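Long-range contact in ribonuclease P protein component 3 (Thermococcus kodakarensis KOD1, PDB 3WYZ), which probably serves as a protein subunit of ribonuclease P, the RNA-based enzyme that trims the 5'-ends of precursor tRNAs: residues R100-W114 against L126-S140. Residues are numbered along the deposited sequence; the frame is centred on the assembly and turned at random.
Sequences RMAIESGVDALISPW and LAGMAARRGVAIGFS
Trp114 meets Phe139 obliquely: the six-membered ring of the tryptophan and the phenyl ring have planes 35° apart and centroids 5.5 Å apart, which fits neither a stack nor an edge-to-face pair. The touching atoms are CH2 of Trp114 and CD2 of Phe139, at 3.4 Å. One face of the indole lies over its own segment, with CA of Ser112 above the ring centre; a chi1 of 55° puts CG of Trp114 between its backbone N and carbonyl carbon, and from there the outer ring carbons reach Phe139. Phe158, Met159 and Thr162 of helix 149-168 also pack against the indole. A leucine in place of Phe139 would probably leave CH2 and CZ3 of Trp114 without their aromatic partner and the indole less firmly located.

At the flat end of Arg133, Glu104 O sits at the guanidinium edge, near its plane, and takes a weak hydrogen bond from Arg133 NE (3.3 Å). The aliphatic part of Arg133 passes Ile103 O, to which CG of Arg133 comes within 3.5 Å.

Ile103 packs through two branches against helix 124-133 and the turn that follows it. CG2 of Ile103 presses on CB of Met129 at 3.4 Å, tighter than usual for carbons, while CD1 touches Ala130 CB in the helix and Val135 CG1 in the turn.

Four backbone bonds run between strand 109-111 with its flanking residues and strand 136-140: Ala136 N to Asp108 O, Leu110 N to Ala136 O, Gly138 N to Leu110 O (2.8 Å, N-H...O 176°) and Ser112 N to Gly138 O. CD1 of Ile111 lies 3.9 Å from CA of Gly138, leaving little room for a side chain there. With the axes of strands 109-111 and 136-140 approaching to 4.5 Å and helix 124-133 linking these neighbouring parallel strands, this is the beta-alpha-beta unit of a TIM barrel-like fold.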
loop_
_atom_site.group_PDB
_atom_site.type_symbol
_atom_site.label_atom_id
_atom_site.label_comp_id
_atom_site.label_asym_id
_atom_site.label_seq_id
_atom_site.Cartn_x
_atom_site.Cartn_y
_atom_site.Cartn_z
ATOM N N ARG A 100 -11.209 -2.626 -8.737
ATOM C CA ARG A 100 -11.996 -1.575 -9.385
ATOM C C ARG A 100 -12.722 -0.691 -8.372
ATOM O O ARG A 100 -12.686 0.537 -8.481
ATOM C CB ARG A 100 -13.008 -2.193 -10.356
ATOM C CG ARG A 100 -13.695 -1.191 -11.281
ATOM C CD ARG A 100 -15.036 -1.716 -11.787
ATOM N NE ARG A 100 -16.012 -1.851 -10.702
ATOM C CZ ARG A 100 -17.259 -2.303 -10.842
ATOM N NH1 ARG A 100 -17.723 -2.677 -12.033
ATOM N NH2 ARG A 100 -18.053 -2.378 -9.777
ATOM N N MET A 101 -13.374 -1.313 -7.393
ATOM C CA MET A 101 -14.159 -0.577 -6.397
ATOM C C MET A 101 -13.287 0.262 -5.464
ATOM O O MET A 101 -13.710 1.320 -5.001
ATOM C CB MET A 101 -15.012 -1.536 -5.565
ATOM C CG MET A 101 -16.006 -0.841 -4.636
ATOM S SD MET A 101 -17.184 0.212 -5.514
ATOM C CE MET A 101 -18.078 0.935 -4.144
ATOM N N ALA A 102 -12.082 -0.222 -5.175
ATOM C CA ALA A 102 -11.119 0.548 -4.392
ATOM C C ALA A 102 -10.734 1.831 -5.127
ATOM O O ALA A 102 -10.652 2.896 -4.517
ATOM C CB ALA A 102 -9.885 -0.287 -4.108
ATOM N N ILE A 103 -10.515 1.718 -6.434
ATOM C CA ILE A 103 -10.192 2.864 -7.282
ATOM C C ILE A 103 -11.383 3.809 -7.380
ATOM O O ILE A 103 -11.236 5.019 -7.173
ATOM C CB ILE A 103 -9.796 2.435 -8.717
ATOM C CG1 ILE A 103 -8.512 1.580 -8.714
ATOM C CG2 ILE A 103 -9.634 3.655 -9.625
ATOM C CD1 ILE A 103 -7.288 2.271 -8.159
ATOM N N GLU A 104 -12.547 3.250 -7.714
ATOM C CA GLU A 104 -13.776 4.038 -7.911
ATOM C C GLU A 104 -14.156 4.864 -6.679
ATOM O O GLU A 104 -14.581 6.013 -6.801
ATOM C CB GLU A 104 -14.948 3.128 -8.319
ATOM C CG GLU A 104 -14.886 2.650 -9.767
ATOM C CD GLU A 104 -15.959 1.625 -10.127
ATOM O OE1 GLU A 104 -16.441 0.890 -9.231
ATOM O OE2 GLU A 104 -16.312 1.540 -11.324
ATOM N N SER A 105 -13.971 4.284 -5.496
ATOM C CA SER A 105 -14.335 4.937 -4.241
ATOM C C SER A 105 -13.352 6.010 -3.747
ATOM O O SER A 105 -13.609 6.651 -2.732
ATOM C CB SER A 105 -14.523 3.883 -3.156
ATOM O OG SER A 105 -15.506 2.952 -3.562
ATOM N N GLY A 106 -12.240 6.215 -4.452
ATOM C CA GLY A 106 -11.281 7.258 -4.082
ATOM C C GLY A 106 -10.542 6.933 -2.796
ATOM O O GLY A 106 -10.345 7.789 -1.935
ATOM N N VAL A 107 -10.134 5.680 -2.670
ATOM C CA VAL A 107 -9.409 5.213 -1.500
ATOM C C VAL A 107 -7.963 5.731 -1.565
ATOM O O VAL A 107 -7.470 6.077 -2.644
ATOM C CB VAL A 107 -9.472 3.663 -1.423
ATOM C CG1 VAL A 107 -8.309 2.998 -2.151
ATOM C CG2 VAL A 107 -9.536 3.204 0.008
ATOM N N ASP A 108 -7.292 5.799 -0.416
ATOM C CA ASP A 108 -5.922 6.333 -0.358
ATOM C C ASP A 108 -4.955 5.492 -1.188
ATOM O O ASP A 108 -4.132 6.032 -1.922
ATOM C CB ASP A 108 -5.424 6.422 1.091
ATOM C CG ASP A 108 -6.162 7.482 1.901
ATOM O OD1 ASP A 108 -6.053 8.678 1.549
ATOM O OD2 ASP A 108 -6.856 7.121 2.883
ATOM N N ALA A 109 -5.045 4.171 -1.069
ATOM C CA ALA A 109 -4.152 3.295 -1.822
ATOM C C ALA A 109 -4.729 1.913 -2.059
ATOM O O ALA A 109 -5.442 1.374 -1.214
ATOM C CB ALA A 109 -2.814 3.172 -1.113
ATOM N N LEU A 110 -4.399 1.357 -3.222
ATOM C CA LEU A 110 -4.650 -0.037 -3.538
ATOM C C LEU A 110 -3.323 -0.772 -3.426
ATOM O O LEU A 110 -2.386 -0.475 -4.166
ATOM C CB LEU A 110 -5.204 -0.172 -4.956
ATOM C CG LEU A 110 -5.544 -1.580 -5.448
ATOM C CD1 LEU A 110 -6.643 -2.188 -4.594
ATOM C CD2 LEU A 110 -5.950 -1.555 -6.918
ATOM N N ILE A 111 -3.247 -1.716 -2.492
ATOM C CA ILE A 111 -2.016 -2.440 -2.222
ATOM C C ILE A 111 -1.987 -3.729 -3.030
ATOM O O ILE A 111 -2.883 -4.566 -2.894
ATOM C CB ILE A 111 -1.880 -2.793 -0.724
ATOM C CG1 ILE A 111 -2.073 -1.558 0.165
ATOM C CG2 ILE A 111 -0.526 -3.432 -0.442
ATOM C CD1 ILE A 111 -1.106 -0.417 -0.094
ATOM N N SER A 112 -0.961 -3.869 -3.875
ATOM C CA SER A 112 -0.698 -5.102 -4.624
ATOM C C SER A 112 -1.925 -5.657 -5.360
ATOM O O SER A 112 -2.498 -6.652 -4.933
ATOM C CB SER A 112 -0.143 -6.173 -3.683
ATOM O OG SER A 112 1.096 -5.772 -3.138
ATOM N N PRO A 113 -2.325 -5.018 -6.473
ATOM C CA PRO A 113 -3.482 -5.496 -7.242
ATOM C C PRO A 113 -3.292 -6.894 -7.827
ATOM O O PRO A 113 -4.277 -7.573 -8.124
ATOM C CB PRO A 113 -3.626 -4.451 -8.364
ATOM C CG PRO A 113 -2.315 -3.733 -8.410
ATOM C CD PRO A 113 -1.779 -3.764 -7.016
ATOM N N TRP A 114 -2.034 -7.301 -7.984
ATOM C CA TRP A 114 -1.663 -8.627 -8.489
ATOM C C TRP A 114 -1.778 -9.738 -7.438
ATOM O O TRP A 114 -1.710 -10.919 -7.777
ATOM C CB TRP A 114 -0.214 -8.606 -9.021
ATOM C CG TRP A 114 0.770 -8.108 -8.003
ATOM C CD1 TRP A 114 1.374 -8.832 -7.011
ATOM C CD2 TRP A 114 1.237 -6.760 -7.855
ATOM N NE1 TRP A 114 2.189 -8.019 -6.261
ATOM C CE2 TRP A 114 2.118 -6.741 -6.754
ATOM C CE3 TRP A 114 0.995 -5.569 -8.549
ATOM C CZ2 TRP A 114 2.758 -5.579 -6.332
ATOM C CZ3 TRP A 114 1.629 -4.410 -8.125
ATOM C CH2 TRP A 114 2.499 -4.423 -7.025
ATOM N N LEU A 126 -8.176 0.566 -15.293
ATOM C CA LEU A 126 -7.938 0.839 -13.873
ATOM C C LEU A 126 -6.864 1.896 -13.666
ATOM O O LEU A 126 -6.952 2.699 -12.731
ATOM C CB LEU A 126 -7.545 -0.433 -13.134
ATOM C CG LEU A 126 -8.629 -1.498 -12.972
ATOM C CD1 LEU A 126 -8.035 -2.823 -12.521
ATOM C CD2 LEU A 126 -9.679 -1.021 -11.985
ATOM N N ALA A 127 -5.856 1.897 -14.534
ATOM C CA ALA A 127 -4.771 2.875 -14.449
ATOM C C ALA A 127 -5.318 4.276 -14.656
ATOM O O ALA A 127 -4.961 5.202 -13.922
ATOM C CB ALA A 127 -3.685 2.571 -15.472
ATOM N N GLY A 128 -6.190 4.409 -15.652
ATOM C CA GLY A 128 -6.848 5.669 -15.954
ATOM C C GLY A 128 -7.687 6.186 -14.809
ATOM O O GLY A 128 -7.558 7.341 -14.423
ATOM N N MET A 129 -8.540 5.329 -14.257
ATOM C CA MET A 129 -9.403 5.717 -13.141
ATOM C C MET A 129 -8.603 6.070 -11.892
ATOM O O MET A 129 -8.982 6.983 -11.153
ATOM C CB MET A 129 -10.395 4.608 -12.805
ATOM C CG MET A 129 -11.482 4.404 -13.844
ATOM S SD MET A 129 -12.781 3.303 -13.240
ATOM C CE MET A 129 -11.913 1.738 -13.209
ATOM N N ALA A 130 -7.505 5.354 -11.653
ATOM C CA ALA A 130 -6.654 5.633 -10.494
ATOM C C ALA A 130 -6.027 7.034 -10.550
ATOM O O ALA A 130 -5.901 7.715 -9.528
ATOM C CB ALA A 130 -5.567 4.577 -10.371
ATOM N N ALA A 131 -5.634 7.458 -11.745
ATOM C CA ALA A 131 -5.044 8.778 -11.931
ATOM C C ALA A 131 -6.105 9.877 -11.751
ATOM O O ALA A 131 -5.863 10.873 -11.065
ATOM C CB ALA A 131 -4.400 8.876 -13.303
ATOM N N ARG A 132 -7.282 9.675 -12.340
ATOM C CA ARG A 132 -8.376 10.645 -12.229
ATOM C C ARG A 132 -9.002 10.673 -10.839
ATOM O O ARG A 132 -9.598 11.680 -10.467
ATOM C CB ARG A 132 -9.472 10.370 -13.263
ATOM C CG ARG A 132 -9.000 10.282 -14.710
ATOM C CD ARG A 132 -8.128 11.455 -15.118
ATOM N NE ARG A 132 -8.835 12.738 -15.044
ATOM C CZ ARG A 132 -8.300 13.897 -15.421
ATOM N NH1 ARG A 132 -7.055 13.939 -15.888
ATOM N NH2 ARG A 132 -9.004 15.021 -15.333
ATOM N N ARG A 133 -8.883 9.577 -10.083
ATOM C CA ARG A 133 -9.377 9.527 -8.700
ATOM C C ARG A 133 -8.268 9.789 -7.672
ATOM O O ARG A 133 -8.540 9.850 -6.475
ATOM C CB ARG A 133 -10.012 8.168 -8.398
ATOM C CG ARG A 133 -11.186 7.777 -9.281
ATOM C CD ARG A 133 -12.454 8.560 -8.998
ATOM N NE ARG A 133 -13.643 7.807 -9.411
ATOM C CZ ARG A 133 -14.014 7.559 -10.674
ATOM N NH1 ARG A 133 -13.297 7.994 -11.705
ATOM N NH2 ARG A 133 -15.121 6.859 -10.909
ATOM N N GLY A 134 -7.023 9.920 -8.129
ATOM C CA GLY A 134 -5.886 10.154 -7.235
ATOM C C GLY A 134 -5.543 9.002 -6.302
ATOM O O GLY A 134 -4.977 9.222 -5.234
ATOM N N VAL A 135 -5.870 7.773 -6.705
ATOM C CA VAL A 135 -5.648 6.588 -5.873
ATOM C C VAL A 135 -4.243 6.029 -6.103
ATOM O O VAL A 135 -3.887 5.702 -7.232
ATOM C CB VAL A 135 -6.687 5.493 -6.177
ATOM C CG1 VAL A 135 -6.435 4.253 -5.323
ATOM C CG2 VAL A 135 -8.098 6.022 -5.940
ATOM N N ALA A 136 -3.456 5.919 -5.032
ATOM C CA ALA A 136 -2.078 5.443 -5.125
ATOM C C ALA A 136 -2.010 3.928 -5.263
ATOM O O ALA A 136 -2.885 3.204 -4.787
ATOM C CB ALA A 136 -1.280 5.883 -3.907
ATOM N N ILE A 137 -0.956 3.452 -5.916
ATOM C CA ILE A 137 -0.680 2.017 -5.989
ATOM C C ILE A 137 0.455 1.665 -5.046
ATOM O O ILE A 137 1.533 2.240 -5.145
ATOM C CB ILE A 137 -0.313 1.574 -7.417
ATOM C CG1 ILE A 137 -1.458 1.894 -8.381
ATOM C CG2 ILE A 137 -0.001 0.080 -7.462
ATOM C CD1 ILE A 137 -2.746 1.130 -8.119
ATOM N N GLY A 138 0.197 0.707 -4.154
ATOM C CA GLY A 138 1.197 0.202 -3.224
ATOM C C GLY A 138 1.937 -1.019 -3.742
ATOM O O GLY A 138 1.349 -2.084 -3.915
ATOM N N PHE A 139 3.234 -0.860 -3.979
ATOM C CA PHE A 139 4.094 -1.960 -4.397
ATOM C C PHE A 139 4.707 -2.629 -3.179
ATOM O O PHE A 139 5.739 -2.178 -2.670
ATOM C CB PHE A 139 5.206 -1.454 -5.324
ATOM C CG PHE A 139 4.716 -1.019 -6.669
ATOM C CD1 PHE A 139 4.297 0.275 -6.875
ATOM C CD2 PHE A 139 4.676 -1.911 -7.724
ATOM C CE1 PHE A 139 3.842 0.680 -8.115
ATOM C CE2 PHE A 139 4.220 -1.518 -8.967
ATOM C CZ PHE A 139 3.803 -0.220 -9.164
ATOM N N SER A 140 4.066 -3.705 -2.714
ATOM C CA SER A 140 4.499 -4.411 -1.510
ATOM C C SER A 140 5.650 -5.353 -1.831
ATOM O O SER A 140 5.614 -6.067 -2.821
ATOM C CB SER A 140 3.337 -5.197 -0.893
ATOM O OG SER A 140 2.981 -6.308 -1.706
HETATM O O HOH W 1 -3.702 8.608 -2.690
#